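Long-range contacts in protein kinase (Staphylococcus aureus subsp. aureus Mu50, PDB 3PY9), which probably phosphorylates proteins on serine and threonine and binds muropeptides through its extracellular PASTA domains: residues D99-K104 and N132-E137; V75-V80 and L95-V100. All coordinates share one frame; numbering follows the deposited sequence.

Contact 1. Residues D99-K104 and N132-E137; sequences DVTIEK and NIKLYE. With EU (europium ion), chain E.
D99 OD2 accepts a hydrogen bond from N132 N at 2.9 Å while coordinating the europium ion at 2.4 Å, so one carboxylate oxygen serves both metal and backbone. The amide approaches from above the carboxylate, 59° out of its plane. D130 and N132 complete the protein side of the site. The same aspartate starts the sheet pairing, its carbonyl O receiving I133 N at 3.1 Å. T101, L135, E103 and E137 amides continue this parallel pattern between strands that twist by 29°. A water 2.8 Å from I133 O also reaches D99 OD1 and the hydroxyl of T101. On that T101 face, K134 bends at its last two torsions (chi4 -73°), bringing NZ into a 3.3 Å salt bridge with E103 OE2, from above the carboxylate plane, and a weak bond to T101 OG1. On the other face V100, I102, I133 and L135 form an apolar patch, with V100 CG1 3.7 Å from L135 CG and V100 against L89 and L92 of helix 85-93. K104 and E137 end this face side by side, CE of K104 3.4 Å from E137 OE1 but NZ 4.5 Å from it, too far for a salt bridge. OE1 is buried without a polar partner, which would tend to favour the protonated acid; the nearby K104 ammonium would partly offset this. Metal binding and the start of the strand pairing thus share D99, which the ion probably polarises.

Contact 2. Residues V75-V80 and L95-V100; sequences VKMPNV and LGLKDV. With EU (europium ion), chain E.
V75 meets L95 and L97 with its two methyl branches separately. CG1 rests 3.6 Å from the carbonyl O of L95, whereas CG2 packs against the end of L97, 3.7 Å from CD1 and nearly as close to CG and CD2; the V75 and L97 side chains pass alongside each other, pointing opposite ways. The backbone of V75 is hydrogen-bonded to I126 of strand 125-127, and its side chain points to the loop after helix 85-93. At K76 the side chain leads away to a salt bridge with E125, and the backbone makes the contact instead: its O is 3.5 Å from L95 CD1. That methyl is anti to CA (chi2 -180°), the full extension that carries it forward over the chain. M77 CB also points away from 95-100, and the residue adds little, SD lying 4.4 Å from L97 CD1; its side chain also packs on I133, L92, V120 and Q118. P78 then points back. Its ring reaches tip to tip toward both leucines, CD being 3.8 Å from L95 CD1 and 4.2 Å from L97 CD1, and it also touches L92.

Between the two leucines, G96 has a positive phi of 82° and is the C-prime residue of a Schellman motif, in which L97 N bonds back to L92 O and closes the helix. The segment then passes through an inverse gamma turn centred on D99, with a weak V100 N to K98 O bond. The two segments share no hydrogen bond; across this contact the carbonyl oxygens of L95 and K76 are met by methyl carbons. Their fit therefore rests on shape and apolar burial, the directional bonding being supplied by the helix end and by the strand pairing.

Contacts 1 and 2 belong to the same PASTA domain and share D99 and V100, where 95-100 runs into strand 100-105. Both are partly buried: M77, V80, I133 and L135 are buried, T101, K104 and K76 exposed. Contact 1 joins two parallel strands through repeated backbone bonds, with a polar side around T101, E103 and K134 and a side that is apolar near helix 85-93 but ends in K104 and E137. Contact 2, at the C-terminal end of that helix, buries about a third as much area and is almost wholly apolar. They meet where M77 SD lies 3.7 Å from I133 CD1 and V80 CG2 3.9 Å from L135 CD2. The metal-binding D99 makes no contact with 75-80.

Contact 1. Residues D99-K104 and N132-E137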
ATOM      1  N   ASP A  99     -13.514  -8.806 -22.931  1.00 50.60           N
ATOM      2  CA  ASP A  99     -13.337  -7.386 -23.260  1.00 49.99           C
ATOM      3  C   ASP A  99     -12.580  -6.677 -22.124  1.00 48.82           C
ATOM      4  O   ASP A  99     -13.176  -5.980 -21.299  1.00 48.56           O
ATOM      5  CB  ASP A  99     -14.704  -6.723 -23.538  1.00 50.25           C
ATOM      6  CG  ASP A  99     -14.629  -5.195 -23.641  1.00 51.66           C
ATOM      7  OD1 ASP A  99     -13.527  -4.644 -23.880  1.00 55.50           O
ATOM      8  OD2 ASP A  99     -15.678  -4.528 -23.483  1.00 51.97           O
ATOM      9  N   VAL A 100     -11.268  -6.882 -22.073  1.00 47.53           N
ATOM     10  CA  VAL A 100     -10.468  -6.372 -20.959  1.00 46.40           C
ATOM     11  C   VAL A 100      -9.340  -5.505 -21.468  1.00 45.75           C
ATOM     12  O   VAL A 100      -8.535  -5.930 -22.290  1.00 45.91           O
ATOM     13  CB  VAL A 100      -9.917  -7.506 -20.060  1.00 46.40           C
ATOM     14  CG1 VAL A 100      -9.217  -6.933 -18.841  1.00 45.65           C
ATOM     15  CG2 VAL A 100     -11.049  -8.434 -19.614  1.00 46.10           C
ATOM     16  N   THR A 101      -9.306  -4.269 -20.991  1.00 45.03           N
ATOM     17  CA  THR A 101      -8.228  -3.358 -21.328  1.00 44.16           C
ATOM     18  C   THR A 101      -7.276  -3.208 -20.125  1.00 42.99           C
ATOM     19  O   THR A 101      -7.722  -3.105 -18.997  1.00 42.54           O
ATOM     20  CB  THR A 101      -8.779  -2.004 -21.819  1.00 44.20           C
ATOM     21  OG1 THR A 101      -9.784  -1.549 -20.915  1.00 45.97           O
ATOM     22  CG2 THR A 101      -9.434  -2.156 -23.197  1.00 45.08           C
ATOM     23  N   ILE A 102      -5.970  -3.249 -20.385  1.00 42.06           N
ATOM     24  CA  ILE A 102      -4.943  -3.002 -19.370  1.00 40.79           C
ATOM     25  C   ILE A 102      -4.411  -1.570 -19.414  1.00 40.16           C
ATOM     26  O   ILE A 102      -4.186  -1.001 -20.479  1.00 39.57           O
ATOM     27  CB  ILE A 102      -3.735  -3.955 -19.502  1.00 40.96           C
ATOM     28  CG1 ILE A 102      -4.189  -5.402 -19.749  1.00 41.13           C
ATOM     29  CG2 ILE A 102      -2.770  -3.813 -18.269  1.00 40.59           C
ATOM     30  CD1 ILE A 102      -4.760  -6.121 -18.524  1.00 42.00           C
ATOM     31  N   GLU A 103      -4.204  -1.019 -18.221  1.00 39.47           N
ATOM     32  CA  GLU A 103      -3.588   0.290 -17.988  1.00 38.74           C
ATOM     33  C   GLU A 103      -2.471   0.092 -16.985  1.00 37.00           C
ATOM     34  O   GLU A 103      -2.687  -0.485 -15.913  1.00 36.53           O
ATOM     35  CB  GLU A 103      -4.602   1.213 -17.327  1.00 39.36           C
ATOM     36  CG  GLU A 103      -5.829   1.461 -18.127  1.00 44.12           C
ATOM     37  CD  GLU A 103      -5.855   2.869 -18.629  1.00 49.98           C
ATOM     38  OE1 GLU A 103      -5.455   3.748 -17.821  1.00 51.49           O
ATOM     39  OE2 GLU A 103      -6.258   3.088 -19.808  1.00 51.15           O
ATOM     40  N   LYS A 104      -1.284   0.571 -17.324  1.00 35.45           N
ATOM     41  CA  LYS A 104      -0.138   0.445 -16.438  1.00 34.39           C
ATOM     42  C   LYS A 104       0.026   1.704 -15.599  1.00 33.13           C
ATOM     43  O   LYS A 104       0.008   2.821 -16.126  1.00 33.46           O
ATOM     44  CB  LYS A 104       1.129   0.144 -17.235  1.00 35.39           C
ATOM     45  CG  LYS A 104       1.062  -1.186 -17.983  1.00 36.42           C
ATOM     46  CD  LYS A 104       2.289  -1.428 -18.850  1.00 39.27           C
ATOM     47  CE  LYS A 104       2.432  -2.925 -19.161  1.00 41.52           C
ATOM     48  NZ  LYS A 104       3.591  -3.248 -20.048  1.00 42.12           N
ATOM     49  N   ASN A 132     -16.582  -3.831 -20.840  1.00 48.98           N
ATOM     50  CA  ASN A 132     -15.585  -2.776 -20.633  1.00 47.96           C
ATOM     51  C   ASN A 132     -14.859  -2.921 -19.296  1.00 46.53           C
ATOM     52  O   ASN A 132     -14.895  -2.007 -18.474  1.00 46.61           O
ATOM     53  CB  ASN A 132     -16.212  -1.367 -20.733  1.00 48.16           C
ATOM     54  CG  ASN A 132     -17.146  -1.208 -21.923  1.00 49.09           C
ATOM     55  OD1 ASN A 132     -16.757  -1.404 -23.079  1.00 49.52           O
ATOM     56  ND2 ASN A 132     -18.384  -0.818 -21.644  1.00 50.15           N
ATOM     57  N   ILE A 133     -14.228  -4.071 -19.056  1.00 44.92           N
ATOM     58  CA  ILE A 133     -13.400  -4.202 -17.854  1.00 42.98           C
ATOM     59  C   ILE A 133     -12.081  -3.483 -18.115  1.00 41.91           C
ATOM     60  O   ILE A 133     -11.508  -3.582 -19.210  1.00 41.30           O
ATOM     61  CB  ILE A 133     -13.050  -5.660 -17.446  1.00 42.84           C
ATOM     62  CG1 ILE A 133     -14.228  -6.639 -17.616  1.00 42.80           C
ATOM     63  CG2 ILE A 133     -12.474  -5.677 -16.029  1.00 42.74           C
ATOM     64  CD1 ILE A 133     -15.200  -6.687 -16.490  1.00 41.11           C
ATOM     65  N   LYS A 134     -11.625  -2.740 -17.110  1.00 40.41           N
ATOM     66  CA  LYS A 134     -10.296  -2.172 -17.119  1.00 38.67           C
ATOM     67  C   LYS A 134      -9.518  -2.702 -15.923  1.00 37.34           C
ATOM     68  O   LYS A 134     -10.013  -2.709 -14.791  1.00 36.59           O
ATOM     69  CB  LYS A 134     -10.394  -0.659 -17.094  1.00 39.40           C
ATOM     70  CG  LYS A 134      -9.150   0.063 -17.530  1.00 41.09           C
ATOM     71  CD  LYS A 134      -9.459   1.534 -17.767  1.00 44.00           C
ATOM     72  CE  LYS A 134     -10.134   1.769 -19.122  1.00 45.81           C
ATOM     73  NZ  LYS A 134      -9.152   1.605 -20.257  1.00 47.99           N
ATOM     74  N   LEU A 135      -8.314  -3.185 -16.189  1.00 35.40           N
ATOM     75  CA  LEU A 135      -7.451  -3.679 -15.152  1.00 34.62           C
ATOM     76  C   LEU A 135      -6.241  -2.770 -15.072  1.00 34.50           C
ATOM     77  O   LEU A 135      -5.703  -2.332 -16.112  1.00 34.70           O
ATOM     78  CB  LEU A 135      -7.005  -5.126 -15.435  1.00 34.59           C
ATOM     79  CG  LEU A 135      -8.062  -6.251 -15.423  1.00 33.72           C
ATOM     80  CD1 LEU A 135      -7.386  -7.600 -15.471  1.00 32.17           C
ATOM     81  CD2 LEU A 135      -9.035  -6.213 -14.222  1.00 30.91           C
ATOM     82  N   TYR A 136      -5.820  -2.493 -13.843  1.00 33.07           N
ATOM     83  CA  TYR A 136      -4.727  -1.583 -13.607  1.00 32.31           C
ATOM     84  C   TYR A 136      -3.553  -2.409 -13.142  1.00 31.66           C
ATOM     85  O   TYR A 136      -3.558  -2.954 -12.033  1.00 31.33           O
ATOM     86  CB  TYR A 136      -5.119  -0.531 -12.570  1.00 32.36           C
ATOM     87  CG  TYR A 136      -6.208   0.416 -13.047  1.00 32.96           C
ATOM     88  CD1 TYR A 136      -5.886   1.642 -13.611  1.00 32.28           C
ATOM     89  CD2 TYR A 136      -7.559   0.075 -12.942  1.00 32.04           C
ATOM     90  CE1 TYR A 136      -6.873   2.509 -14.042  1.00 34.38           C
ATOM     91  CE2 TYR A 136      -8.552   0.942 -13.372  1.00 32.74           C
ATOM     92  CZ  TYR A 136      -8.197   2.156 -13.921  1.00 33.18           C
ATOM     93  OH  TYR A 136      -9.165   3.039 -14.354  1.00 35.51           O
ATOM     94  N   GLU A 137      -2.561  -2.520 -14.018  1.00 30.36           N
ATOM     95  CA  GLU A 137      -1.410  -3.364 -13.766  1.00 29.88           C
ATOM     96  C   GLU A 137      -0.337  -2.520 -13.124  1.00 29.63           C
ATOM     97  O   GLU A 137      -0.022  -1.463 -13.646  1.00 29.77           O
ATOM     98  CB  GLU A 137      -0.885  -3.917 -15.089  1.00 29.27           C
ATOM     99  CG  GLU A 137       0.256  -4.891 -14.956  1.00 28.75           C
ATOM    100  CD  GLU A 137       0.869  -5.245 -16.288  1.00 28.46           C
ATOM    101  OE1 GLU A 137       0.321  -4.839 -17.326  1.00 30.25           O
ATOM    102  OE2 GLU A 137       1.911  -5.922 -16.307  1.00 29.15           O
TER
HETATM  103 EU    EU E 305     -16.065  -2.844 -25.171  0.50 78.35          EU
HETATM  104  O   HOH W   1     -12.450  -2.748 -21.745  1.00 54.50           O

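Contact 2. Residues V75-V80 and L95-V100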
ATOM      1  N   VAL A  75     -22.284 -12.504 -15.259  1.00 48.41           N
ATOM      2  CA  VAL A  75     -21.479 -13.299 -14.310  1.00 48.87           C
ATOM      3  C   VAL A  75     -21.118 -12.491 -13.065  1.00 49.19           C
ATOM      4  O   VAL A  75     -21.269 -11.269 -13.030  1.00 49.48           O
ATOM      5  CB  VAL A  75     -20.145 -13.820 -14.917  1.00 48.93           C
ATOM      6  CG1 VAL A  75     -20.366 -15.048 -15.798  1.00 49.73           C
ATOM      7  CG2 VAL A  75     -19.418 -12.726 -15.679  1.00 49.27           C
ATOM      8  N   LYS A  76     -20.645 -13.186 -12.037  1.00 49.60           N
ATOM      9  CA  LYS A  76     -20.040 -12.542 -10.869  1.00 49.32           C
ATOM     10  C   LYS A  76     -18.597 -12.139 -11.193  1.00 48.36           C
ATOM     11  O   LYS A  76     -17.772 -12.979 -11.569  1.00 48.17           O
ATOM     12  CB  LYS A  76     -20.081 -13.491  -9.661  1.00 49.84           C
ATOM     13  CG  LYS A  76     -21.076 -13.103  -8.537  1.00 51.87           C
ATOM     14  CD  LYS A  76     -22.435 -12.510  -9.004  1.00 55.18           C
ATOM     15  CE  LYS A  76     -23.446 -13.548  -9.566  1.00 56.87           C
ATOM     16  NZ  LYS A  76     -23.595 -13.471 -11.075  1.00 57.20           N
ATOM     17  N   MET A  77     -18.307 -10.848 -11.079  1.00 47.54           N
ATOM     18  CA  MET A  77     -16.941 -10.368 -11.265  1.00 46.29           C
ATOM     19  C   MET A  77     -16.024 -11.007 -10.214  1.00 46.07           C
ATOM     20  O   MET A  77     -16.282 -10.894  -9.003  1.00 46.31           O
ATOM     21  CB  MET A  77     -16.872  -8.839 -11.195  1.00 45.78           C
ATOM     22  CG  MET A  77     -15.473  -8.255 -11.464  1.00 44.25           C
ATOM     23  SD  MET A  77     -15.019  -8.293 -13.200  1.00 40.77           S
ATOM     24  CE  MET A  77     -13.258  -7.937 -13.142  1.00 41.65           C
ATOM     25  N   PRO A  78     -14.960 -11.691 -10.678  1.00 45.34           N
ATOM     26  CA  PRO A  78     -13.973 -12.272  -9.782  1.00 44.99           C
ATOM     27  C   PRO A  78     -13.054 -11.199  -9.172  1.00 44.95           C
ATOM     28  O   PRO A  78     -12.977 -10.076  -9.691  1.00 44.85           O
ATOM     29  CB  PRO A  78     -13.178 -13.195 -10.700  1.00 44.83           C
ATOM     30  CG  PRO A  78     -13.274 -12.551 -12.047  1.00 44.47           C
ATOM     31  CD  PRO A  78     -14.631 -11.934 -12.100  1.00 45.22           C
ATOM     32  N   ASN A  79     -12.387 -11.551  -8.073  1.00 44.83           N
ATOM     33  CA  ASN A  79     -11.403 -10.675  -7.429  1.00 44.92           C
ATOM     34  C   ASN A  79     -10.037 -11.079  -7.962  1.00 44.26           C
ATOM     35  O   ASN A  79      -9.580 -12.218  -7.738  1.00 44.16           O
ATOM     36  CB  ASN A  79     -11.466 -10.817  -5.899  1.00 45.24           C
ATOM     37  CG  ASN A  79     -10.624  -9.782  -5.168  1.00 46.62           C
ATOM     38  OD1 ASN A  79      -9.499 -10.059  -4.777  1.00 49.08           O
ATOM     39  ND2 ASN A  79     -11.169  -8.589  -4.978  1.00 48.63           N
ATOM     40  N   VAL A  80      -9.418 -10.166  -8.713  1.00 43.33           N
ATOM     41  CA  VAL A  80      -8.149 -10.436  -9.414  1.00 42.82           C
ATOM     42  C   VAL A  80      -7.019  -9.515  -8.931  1.00 42.39           C
ATOM     43  O   VAL A  80      -5.868  -9.652  -9.338  1.00 42.51           O
ATOM     44  CB  VAL A  80      -8.293 -10.378 -10.975  1.00 42.65           C
ATOM     45  CG1 VAL A  80      -9.406 -11.313 -11.472  1.00 42.92           C
ATOM     46  CG2 VAL A  80      -8.571  -8.958 -11.458  1.00 43.39           C
ATOM     47  N   LEU A  95     -14.660 -17.116 -17.310  1.00 54.58           N
ATOM     48  CA  LEU A  95     -16.063 -16.765 -17.113  1.00 54.31           C
ATOM     49  C   LEU A  95     -16.682 -16.110 -18.352  1.00 54.05           C
ATOM     50  O   LEU A  95     -17.810 -15.606 -18.294  1.00 54.26           O
ATOM     51  CB  LEU A  95     -16.218 -15.849 -15.897  1.00 54.27           C
ATOM     52  CG  LEU A  95     -15.658 -16.318 -14.553  1.00 54.60           C
ATOM     53  CD1 LEU A  95     -15.916 -15.264 -13.471  1.00 55.40           C
ATOM     54  CD2 LEU A  95     -16.229 -17.676 -14.136  1.00 54.86           C
ATOM     55  N   GLY A  96     -15.947 -16.128 -19.465  1.00 53.74           N
ATOM     56  CA  GLY A  96     -16.394 -15.533 -20.720  1.00 53.30           C
ATOM     57  C   GLY A  96     -16.175 -14.029 -20.810  1.00 53.32           C
ATOM     58  O   GLY A  96     -16.655 -13.393 -21.750  1.00 53.59           O
ATOM     59  N   LEU A  97     -15.452 -13.465 -19.838  1.00 52.92           N
ATOM     60  CA  LEU A  97     -15.110 -12.038 -19.828  1.00 52.35           C
ATOM     61  C   LEU A  97     -13.833 -11.764 -20.622  1.00 52.48           C
ATOM     62  O   LEU A  97     -12.723 -11.934 -20.110  1.00 52.91           O
ATOM     63  CB  LEU A  97     -14.976 -11.519 -18.392  1.00 52.00           C
ATOM     64  CG  LEU A  97     -16.240 -11.566 -17.524  1.00 50.89           C
ATOM     65  CD1 LEU A  97     -15.914 -11.545 -16.042  1.00 48.28           C
ATOM     66  CD2 LEU A  97     -17.204 -10.446 -17.906  1.00 48.89           C
ATOM     67  N   LYS A  98     -13.999 -11.329 -21.870  1.00 52.24           N
ATOM     68  CA  LYS A  98     -12.874 -11.173 -22.785  1.00 52.36           C
ATOM     69  C   LYS A  98     -12.591  -9.722 -23.215  1.00 51.58           C
ATOM     70  O   LYS A  98     -11.539  -9.443 -23.794  1.00 51.80           O
ATOM     71  CB  LYS A  98     -13.062 -12.086 -24.008  1.00 52.78           C
ATOM     72  CG  LYS A  98     -13.373 -13.547 -23.646  1.00 53.60           C
ATOM     73  CD  LYS A  98     -13.367 -14.490 -24.868  1.00 53.70           C
ATOM     74  CE  LYS A  98     -14.140 -15.795 -24.579  1.00 54.73           C
ATOM     75  NZ  LYS A  98     -13.691 -16.527 -23.336  1.00 56.16           N
ATOM     76  N   ASP A  99     -13.514  -8.806 -22.931  1.00 50.60           N
ATOM     77  CA  ASP A  99     -13.337  -7.386 -23.260  1.00 49.99           C
ATOM     78  C   ASP A  99     -12.580  -6.677 -22.124  1.00 48.82           C
ATOM     79  O   ASP A  99     -13.176  -5.980 -21.299  1.00 48.56           O
ATOM     80  CB  ASP A  99     -14.704  -6.723 -23.538  1.00 50.25           C
ATOM     81  CG  ASP A  99     -14.629  -5.195 -23.641  1.00 51.66           C
ATOM     82  OD1 ASP A  99     -13.527  -4.644 -23.880  1.00 55.50           O
ATOM     83  OD2 ASP A  99     -15.678  -4.528 -23.483  1.00 51.97           O
ATOM     84  N   VAL A 100     -11.268  -6.882 -22.073  1.00 47.53           N
ATOM     85  CA  VAL A 100     -10.468  -6.372 -20.959  1.00 46.40           C
ATOM     86  C   VAL A 100      -9.340  -5.505 -21.468  1.00 45.75           C
ATOM     87  O   VAL A 100      -8.535  -5.930 -22.290  1.00 45.91           O
ATOM     88  CB  VAL A 100      -9.917  -7.506 -20.060  1.00 46.40           C
ATOM     89  CG1 VAL A 100      -9.217  -6.933 -18.841  1.00 45.65           C
ATOM     90  CG2 VAL A 100     -11.049  -8.434 -19.614  1.00 46.10           C
TER
HETATM   91 EU    EU E 305     -16.065  -2.844 -25.171  0.50 78.35          EU